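Local coordinates for protein epoxide hydrolase (Aspergillus niger, PDB 1QO7) that probably hydrolyses epoxides to the corresponding diols, as an enzyme of the alpha/beta hydrolase fold, at residues 185-190 with 208-213; 162-167 with 193-198; 109-114 with 142-147. The protein carries 2 engineered substitutions. All blocks are in the same frame, centred on the assembly; numbering follows the deposited sequence.

Contact 1: residues 185-190 with 208-213; sequences IIQGGD and AVHLNL
Gln187 OE1 is gripped by two side chains, His210 of the neighbouring strand and Asn212 just beyond its end. His210 ND1 gives it a hydrogen bond of 3.2 Å, and Asn212 ND2 gives another of 3.1 Å. Both donors lie in the plane of the amide carbonyl, each on a lone pair, and the oxygen in turn sits at the edge of the imidazole, close to its plane. Gln187 and His210 run side by side with amide and ring planes 60° apart, whereas Asn212 crosses the glutamine at about a right angle. The bend of the glutamine chain at its second torsion (chi2 -65°) turns the amide along the sheet toward these donors. A water accepting from Gln187 NE2 and Asn212 ND2 joins the two amides a second time, so the rotation of the glutamine head is well defined. His210 NE2 is bound on its far side by Ser341 OG.

Beneath this cluster the strands pair in parallel. His210 N reaches Ile186 O at 2.8 Å, Gly188 N binds His210 O, and Asn212 N continues the pairing to Gly188 O. Where the strands end, Leu213 CD2 packs at 3.5 Å on CA of Asp190, the predicted nucleophile, in what looks like a nucleophile elbow. The pair belongs to a beta-alpha-beta unit: helix 191-202 packs against the face of Ile186 and Leu211, helix 379-393 against that of Ile185 and Ala208, and strand 107-112 flanks strand 184-188.

Contact 2: residues 162-167 with 193-198; sequences FGLMDN and SFVGRL
Leu164 points at helix 191-202 and sets both methyls against Phe194 CB, each at 4.0 Å. From there Leu164 CD2 goes on to Val195 CG2, while Leu164 CD1 approaches the phenylalanine ring obliquely at Phe194 CD2. The leucine slants across both partners instead of lying alongside them. Leu198 answers from one turn further along its helix: its CD1 rests against the base of Leu164, 3.6 Å from CB, and reaches the start of the next peptide at Met165 N. Met165 sets out away from the other helix, but successive bends at chi2 (59°) and chi3 (82°) bring its CE back to within 4.3 Å of Leu198 CD2. At the other margin Asn167 CB rests on Val195 CG2.

The carboxamide of Asn167 turns back to the start of its own helix. Its ND2 binds Gly163 O at 2.8 Å from above the carbonyl plane, and also bonds His310 NE2; the same Gly163 oxygen takes the backbone N-H of Asn167. Gly163, the N-cap residue, is held by a bond from its N to Asp166 OD2. Helices 164-177 and 191-202 thus meet over the same side of the alpha/beta hydrolase sheet, the second beginning at the putative nucleophile elbow.

Contact 3: residues 109-114 with 142-147; sequences IALLHG and LVVPSL
His113 lays one face of its imidazole against Leu147, whose CD1 stands 4.1 Å above the ring plane and is displaced toward the rim. The two side chains slide past each other in opposite directions. CG of the histidine sits between its backbone N and carbonyl carbon (chi1 73°), which swings the ring toward residues 145-147. Pro145 O and Ser146 CA lie at the ring's edge, near its plane; the bond from His113 ND1 to Pro145 O is weak and long at 3.4 Å. A water provides a firmer link: it donates to Leu111 O and Pro145 O, both at 2.7 Å, accepts from His113 N, and is also hydrogen-bonded to His113 ND1. It joins the strands where they diverge.

Before that point the parallel pairing is direct. Val143 N binds Ile109 O at 2.9 Å, and Leu111 N binds Val143 O at 2.8 Å, both bonds nearly straight. The proline at 145 has no N-H with which to continue the pattern, and its CD instead touches Leu111 O. Leu112 slants across Pro145, its CD2 3.7 Å from Pro145 CG, while Leu111 CD1 meets Val144 CG2. The strand axes are 32° apart. Helix 123-132, which links the strands in a beta-alpha-beta unit, packs on Leu142 and Val144, helix 164-177 packs on Ala110, Pro145 and Leu147, and strand 184-188 lies beside strand 107-112.

Contacts 1 and 3 are buried parallel pairs within the central sheet, and their strands 184-188 and 107-112 are themselves neighbours, joined by backbone bonds between Gln187 and both Ala110 and Leu112. Contact 2 is only partly buried and joins helices over one side of that sheet, where Val195 packs on Leu112 and Ser193 on Leu211. Chemistry follows place: the helix pair meets through apolar side chains, whereas both strand pairs combine backbone hydrogen bonds with polar groups and water near the strands' carboxy ends. There contact 1 uses paired amides and a histidine and holds the predicted nucleophile Asp190; contact 3 uses a water bound to His113, whose side chain comes within about 7 Å of Asp190's (nearest atoms).

Contact 1: residues 185-190 with 208-213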
loop_
_atom_site.group_PDB
_atom_site.type_symbol
_atom_site.label_atom_id
_atom_site.label_comp_id
_atom_site.label_asym_id
_atom_site.label_seq_id
_atom_site.Cartn_x
_atom_site.Cartn_y
_atom_site.Cartn_z
ATOM N N ILE A 185 -8.190 30.650 17.369
ATOM C CA ILE A 185 -8.352 29.312 17.910
ATOM C C ILE A 185 -8.310 28.333 16.748
ATOM O O ILE A 185 -8.608 28.706 15.613
ATOM C CB ILE A 185 -9.697 29.192 18.667
ATOM C CG1 ILE A 185 -9.656 30.100 19.905
ATOM C CG2 ILE A 185 -9.962 27.738 19.072
ATOM C CD1 ILE A 185 -10.893 30.041 20.772
ATOM N N ILE A 186 -7.922 27.091 17.025
ATOM C CA ILE A 186 -7.854 26.079 15.978
ATOM C C ILE A 186 -8.699 24.860 16.294
ATOM O O ILE A 186 -8.769 24.421 17.448
ATOM C CB ILE A 186 -6.403 25.606 15.765
ATOM C CG1 ILE A 186 -5.575 26.760 15.207
ATOM C CG2 ILE A 186 -6.368 24.397 14.829
ATOM C CD1 ILE A 186 -4.141 26.661 15.553
ATOM N N GLN A 187 -9.344 24.322 15.262
ATOM C CA GLN A 187 -10.139 23.107 15.406
ATOM C C GLN A 187 -9.482 22.160 14.417
ATOM O O GLN A 187 -9.260 22.528 13.266
ATOM C CB GLN A 187 -11.603 23.333 15.007
ATOM C CG GLN A 187 -12.575 22.272 15.540
ATOM C CD GLN A 187 -12.338 20.880 14.976
ATOM O OE1 GLN A 187 -12.110 19.923 15.723
ATOM N NE2 GLN A 187 -12.401 20.754 13.658
ATOM N N GLY A 188 -9.149 20.955 14.856
ATOM C CA GLY A 188 -8.510 20.041 13.927
ATOM C C GLY A 188 -8.765 18.570 14.157
ATOM O O GLY A 188 -8.942 18.125 15.289
ATOM N N GLY A 189 -8.794 17.827 13.056
ATOM C CA GLY A 189 -8.986 16.390 13.103
ATOM C C GLY A 189 -7.983 15.794 12.129
ATOM O O GLY A 189 -7.437 16.518 11.300
ATOM N N ASP A 190 -7.728 14.493 12.227
ATOM C CA ASP A 190 -6.774 13.824 11.341
ATOM C C ASP A 190 -5.453 14.601 11.285
ATOM O O ASP A 190 -4.927 15.016 12.317
ATOM C CB ASP A 190 -7.366 13.697 9.935
ATOM C CG ASP A 190 -6.642 12.667 9.086
ATOM O OD1 ASP A 190 -6.829 11.454 9.327
ATOM O OD2 ASP A 190 -5.877 13.065 8.180
ATOM N N ALA A 208 -5.903 28.776 21.757
ATOM C CA ALA A 208 -6.546 27.562 22.254
ATOM C C ALA A 208 -6.698 26.571 21.107
ATOM O O ALA A 208 -6.700 26.965 19.941
ATOM C CB ALA A 208 -7.920 27.891 22.837
ATOM N N VAL A 209 -6.847 25.298 21.449
ATOM C CA VAL A 209 -6.978 24.252 20.445
ATOM C C VAL A 209 -8.045 23.224 20.787
ATOM O O VAL A 209 -8.111 22.732 21.917
ATOM C CB VAL A 209 -5.641 23.496 20.270
ATOM C CG1 VAL A 209 -5.795 22.389 19.227
ATOM C CG2 VAL A 209 -4.537 24.471 19.869
ATOM N N HIS A 210 -8.884 22.901 19.805
ATOM C CA HIS A 210 -9.914 21.891 19.985
ATOM C C HIS A 210 -9.652 20.807 18.944
ATOM O O HIS A 210 -9.569 21.096 17.751
ATOM C CB HIS A 210 -11.309 22.478 19.783
ATOM C CG HIS A 210 -12.399 21.453 19.828
ATOM N ND1 HIS A 210 -12.670 20.612 18.771
ATOM C CD2 HIS A 210 -13.272 21.120 20.808
ATOM C CE1 HIS A 210 -13.665 19.803 19.097
ATOM N NE2 HIS A 210 -14.048 20.092 20.329
ATOM N N LEU A 211 -9.508 19.569 19.399
ATOM C CA LEU A 211 -9.231 18.457 18.495
ATOM C C LEU A 211 -10.269 17.352 18.623
ATOM O O LEU A 211 -10.960 17.256 19.640
ATOM C CB LEU A 211 -7.861 17.859 18.823
ATOM C CG LEU A 211 -6.661 18.804 18.953
ATOM C CD1 LEU A 211 -5.440 18.004 19.395
ATOM C CD2 LEU A 211 -6.405 19.497 17.621
ATOM N N ASN A 212 -10.392 16.528 17.582
ATOM C CA ASN A 212 -11.289 15.388 17.652
ATOM C C ASN A 212 -10.520 14.101 17.309
ATOM O O ASN A 212 -11.104 13.071 16.978
ATOM C CB ASN A 212 -12.558 15.583 16.790
ATOM C CG ASN A 212 -12.270 15.760 15.316
ATOM O OD1 ASN A 212 -12.393 14.814 14.531
ATOM N ND2 ASN A 212 -11.905 16.975 14.926
ATOM N N LEU A 213 -9.193 14.189 17.416
ATOM C CA LEU A 213 -8.296 13.053 17.205
ATOM C C LEU A 213 -7.054 13.254 18.067
ATOM O O LEU A 213 -6.434 14.313 18.032
ATOM C CB LEU A 213 -7.854 12.917 15.743
ATOM C CG LEU A 213 -6.806 11.806 15.551
ATOM C CD1 LEU A 213 -7.463 10.453 15.767
ATOM C CD2 LEU A 213 -6.197 11.874 14.168
HETATM O O HOH W 1 -12.347 18.199 12.438
HETATM O O HOH W 2 -9.931 12.753 13.200
#

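Contact 2: residues 162-167 with 193-198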
loop_
_atom_site.group_PDB
_atom_site.type_symbol
_atom_site.label_atom_id
_atom_site.label_comp_id
_atom_site.label_asym_id
_atom_site.label_seq_id
_atom_site.Cartn_x
_atom_site.Cartn_y
_atom_site.Cartn_z
ATOM N N PHE A 162 9.118 19.061 3.169
ATOM C CA PHE A 162 8.058 19.868 3.773
ATOM C C PHE A 162 7.374 18.964 4.796
ATOM O O PHE A 162 7.027 17.824 4.482
ATOM C CB PHE A 162 7.063 20.295 2.687
ATOM C CG PHE A 162 6.305 21.555 3.003
ATOM C CD1 PHE A 162 6.915 22.800 2.873
ATOM C CD2 PHE A 162 4.973 21.501 3.401
ATOM C CE1 PHE A 162 6.210 23.974 3.126
ATOM C CE2 PHE A 162 4.260 22.670 3.658
ATOM C CZ PHE A 162 4.879 23.909 3.520
ATOM N N GLY A 163 7.196 19.450 6.019
ATOM C CA GLY A 163 6.574 18.622 7.038
ATOM C C GLY A 163 5.446 19.272 7.810
ATOM O O GLY A 163 4.916 20.303 7.401
ATOM N N LEU A 164 5.085 18.667 8.937
ATOM C CA LEU A 164 4.009 19.180 9.770
ATOM C C LEU A 164 4.283 20.582 10.298
ATOM O O LEU A 164 3.373 21.410 10.356
ATOM C CB LEU A 164 3.744 18.229 10.939
ATOM C CG LEU A 164 3.153 16.855 10.594
ATOM C CD1 LEU A 164 3.197 15.974 11.828
ATOM C CD2 LEU A 164 1.723 17.004 10.093
ATOM N N MET A 165 5.526 20.859 10.687
ATOM C CA MET A 165 5.851 22.184 11.207
ATOM C C MET A 165 5.689 23.231 10.110
ATOM O O MET A 165 5.243 24.351 10.373
ATOM C CB MET A 165 7.279 22.221 11.757
ATOM C CG MET A 165 7.626 23.532 12.467
ATOM S SD MET A 165 6.524 23.902 13.871
ATOM C CE MET A 165 7.271 22.886 15.151
ATOM N N ASP A 166 6.051 22.869 8.881
ATOM C CA ASP A 166 5.914 23.792 7.756
ATOM C C ASP A 166 4.435 24.088 7.516
ATOM O O ASP A 166 4.057 25.228 7.240
ATOM C CB ASP A 166 6.557 23.189 6.510
ATOM C CG ASP A 166 8.036 22.905 6.709
ATOM O OD1 ASP A 166 8.794 23.870 6.970
ATOM O OD2 ASP A 166 8.442 21.726 6.620
ATOM N N ASN A 167 3.597 23.062 7.619
ATOM C CA ASN A 167 2.158 23.243 7.457
ATOM C C ASN A 167 1.649 24.188 8.541
ATOM O O ASN A 167 0.849 25.085 8.272
ATOM C CB ASN A 167 1.439 21.901 7.570
ATOM C CG ASN A 167 1.437 21.138 6.268
ATOM O OD1 ASN A 167 0.496 21.235 5.489
ATOM N ND2 ASN A 167 2.500 20.386 6.017
ATOM N N SER A 193 -5.155 17.646 13.194
ATOM C CA SER A 193 -4.969 17.577 14.642
ATOM C C SER A 193 -3.482 17.594 14.980
ATOM O O SER A 193 -3.090 18.080 16.045
ATOM C CB SER A 193 -5.625 16.319 15.230
ATOM O OG SER A 193 -4.938 15.143 14.841
ATOM N N PHE A 194 -2.659 17.064 14.078
ATOM C CA PHE A 194 -1.212 17.058 14.284
ATOM C C PHE A 194 -0.726 18.487 14.109
ATOM O O PHE A 194 0.085 18.986 14.892
ATOM C CB PHE A 194 -0.497 16.163 13.258
ATOM C CG PHE A 194 -0.577 14.692 13.562
ATOM C CD1 PHE A 194 -1.729 13.966 13.277
ATOM C CD2 PHE A 194 0.510 14.029 14.132
ATOM C CE1 PHE A 194 -1.800 12.596 13.552
ATOM C CE2 PHE A 194 0.449 12.661 14.412
ATOM C CZ PHE A 194 -0.705 11.943 14.122
ATOM N N VAL A 195 -1.230 19.146 13.070
ATOM C CA VAL A 195 -0.854 20.528 12.801
ATOM C C VAL A 195 -1.395 21.396 13.930
ATOM O O VAL A 195 -0.699 22.278 14.437
ATOM C CB VAL A 195 -1.423 21.005 11.438
ATOM C CG1 VAL A 195 -1.119 22.482 11.218
ATOM C CG2 VAL A 195 -0.814 20.181 10.317
ATOM N N GLY A 196 -2.633 21.132 14.336
ATOM C CA GLY A 196 -3.233 21.897 15.418
ATOM C C GLY A 196 -2.436 21.803 16.709
ATOM O O GLY A 196 -2.280 22.794 17.431
ATOM N N ARG A 197 -1.926 20.617 17.021
ATOM C CA ARG A 197 -1.144 20.467 18.243
ATOM C C ARG A 197 0.134 21.305 18.161
ATOM O O ARG A 197 0.516 21.956 19.136
ATOM C CB ARG A 197 -0.795 18.997 18.493
ATOM C CG ARG A 197 0.100 18.780 19.717
ATOM C CD ARG A 197 0.259 17.297 20.027
ATOM N NE ARG A 197 -0.989 16.707 20.504
ATOM C CZ ARG A 197 -1.380 16.702 21.777
ATOM N NH1 ARG A 197 -0.623 17.258 22.719
ATOM N NH2 ARG A 197 -2.526 16.130 22.114
ATOM N N LEU A 198 0.785 21.297 17.000
ATOM C CA LEU A 198 2.012 22.075 16.821
ATOM C C LEU A 198 1.744 23.566 16.960
ATOM O O LEU A 198 2.580 24.315 17.472
ATOM C CB LEU A 198 2.642 21.789 15.456
ATOM C CG LEU A 198 3.208 20.379 15.277
ATOM C CD1 LEU A 198 3.869 20.259 13.915
ATOM C CD2 LEU A 198 4.221 20.099 16.377
#

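Contact 3: residues 109-114 with 142-147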
loop_
_atom_site.group_PDB
_atom_site.type_symbol
_atom_site.label_atom_id
_atom_site.label_comp_id
_atom_site.label_asym_id
_atom_site.label_seq_id
_atom_site.Cartn_x
_atom_site.Cartn_y
_atom_site.Cartn_z
ATOM N N ILE A 109 -11.321 31.694 14.037
ATOM C CA ILE A 109 -11.144 30.258 14.159
ATOM C C ILE A 109 -10.714 29.657 12.822
ATOM O O ILE A 109 -11.275 29.989 11.777
ATOM C CB ILE A 109 -12.459 29.553 14.568
ATOM C CG1 ILE A 109 -13.044 30.195 15.829
ATOM C CG2 ILE A 109 -12.200 28.080 14.824
ATOM C CD1 ILE A 109 -14.362 29.576 16.257
ATOM N N ALA A 110 -9.709 28.790 12.854
ATOM C CA ALA A 110 -9.277 28.103 11.639
ATOM C C ALA A 110 -9.691 26.642 11.824
ATOM O O ALA A 110 -9.380 26.041 12.847
ATOM C CB ALA A 110 -7.756 28.208 11.466
ATOM N N LEU A 111 -10.407 26.089 10.845
ATOM C CA LEU A 111 -10.863 24.697 10.878
ATOM C C LEU A 111 -9.934 23.930 9.936
ATOM O O LEU A 111 -9.907 24.217 8.743
ATOM C CB LEU A 111 -12.312 24.609 10.381
ATOM C CG LEU A 111 -13.350 25.479 11.107
ATOM C CD1 LEU A 111 -14.720 25.328 10.447
ATOM C CD2 LEU A 111 -13.424 25.060 12.552
ATOM N N LEU A 112 -9.181 22.965 10.467
ATOM C CA LEU A 112 -8.211 22.216 9.653
ATOM C C LEU A 112 -8.610 20.794 9.298
ATOM O O LEU A 112 -8.856 19.966 10.182
ATOM C CB LEU A 112 -6.848 22.187 10.358
ATOM C CG LEU A 112 -6.306 23.528 10.867
ATOM C CD1 LEU A 112 -4.949 23.310 11.553
ATOM C CD2 LEU A 112 -6.167 24.515 9.716
ATOM N N HIS A 113 -8.641 20.511 7.996
ATOM C CA HIS A 113 -9.010 19.186 7.496
ATOM C C HIS A 113 -7.836 18.217 7.525
ATOM O O HIS A 113 -6.743 18.556 7.970
ATOM C CB HIS A 113 -9.535 19.279 6.056
ATOM C CG HIS A 113 -8.468 19.551 5.041
ATOM N ND1 HIS A 113 -8.171 20.819 4.584
ATOM C CD2 HIS A 113 -7.607 18.714 4.416
ATOM C CE1 HIS A 113 -7.173 20.749 3.718
ATOM N NE2 HIS A 113 -6.809 19.485 3.601
ATOM N N GLY A 114 -8.074 17.006 7.031
ATOM C CA GLY A 114 -7.025 16.006 6.989
ATOM C C GLY A 114 -7.082 15.242 5.680
ATOM O O GLY A 114 -7.570 15.751 4.678
ATOM N N LEU A 142 -14.757 32.325 10.502
ATOM C CA LEU A 142 -14.449 30.925 10.223
ATOM C C LEU A 142 -13.604 30.796 8.970
ATOM O O LEU A 142 -14.065 31.098 7.866
ATOM C CB LEU A 142 -15.747 30.127 10.074
ATOM C CG LEU A 142 -16.632 30.173 11.325
ATOM C CD1 LEU A 142 -18.042 29.751 10.984
ATOM C CD2 LEU A 142 -16.032 29.280 12.407
ATOM N N VAL A 143 -12.359 30.358 9.148
ATOM C CA VAL A 143 -11.435 30.191 8.034
ATOM C C VAL A 143 -11.171 28.698 7.842
ATOM O O VAL A 143 -10.826 27.994 8.794
ATOM C CB VAL A 143 -10.106 30.925 8.312
ATOM C CG1 VAL A 143 -9.194 30.830 7.099
ATOM C CG2 VAL A 143 -10.386 32.397 8.673
ATOM N N VAL A 144 -11.341 28.223 6.612
ATOM C CA VAL A 144 -11.147 26.806 6.300
ATOM C C VAL A 144 -10.115 26.726 5.181
ATOM O O VAL A 144 -10.451 26.741 3.998
ATOM C CB VAL A 144 -12.473 26.173 5.842
ATOM C CG1 VAL A 144 -12.311 24.664 5.690
ATOM C CG2 VAL A 144 -13.571 26.485 6.861
ATOM N N PRO A 145 -8.829 26.639 5.548
ATOM C CA PRO A 145 -7.801 26.577 4.512
ATOM C C PRO A 145 -7.577 25.205 3.912
ATOM O O PRO A 145 -7.897 24.188 4.521
ATOM C CB PRO A 145 -6.559 27.079 5.243
ATOM C CG PRO A 145 -6.727 26.465 6.604
ATOM C CD PRO A 145 -8.226 26.662 6.896
ATOM N N SER A 146 -7.052 25.200 2.694
ATOM C CA SER A 146 -6.684 23.964 2.023
ATOM C C SER A 146 -5.202 23.873 2.365
ATOM O O SER A 146 -4.430 24.759 2.012
ATOM C CB SER A 146 -6.854 24.077 0.506
ATOM O OG SER A 146 -8.198 23.862 0.126
ATOM N N LEU A 147 -4.814 22.827 3.079
ATOM C CA LEU A 147 -3.422 22.660 3.467
ATOM C C LEU A 147 -2.546 22.469 2.233
ATOM O O LEU A 147 -3.006 21.983 1.203
ATOM C CB LEU A 147 -3.280 21.451 4.399
ATOM C CG LEU A 147 -4.066 21.516 5.712
ATOM C CD1 LEU A 147 -3.945 20.188 6.439
ATOM C CD2 LEU A 147 -3.545 22.657 6.569
HETATM O O HOH W 3 -9.343 22.848 6.437
#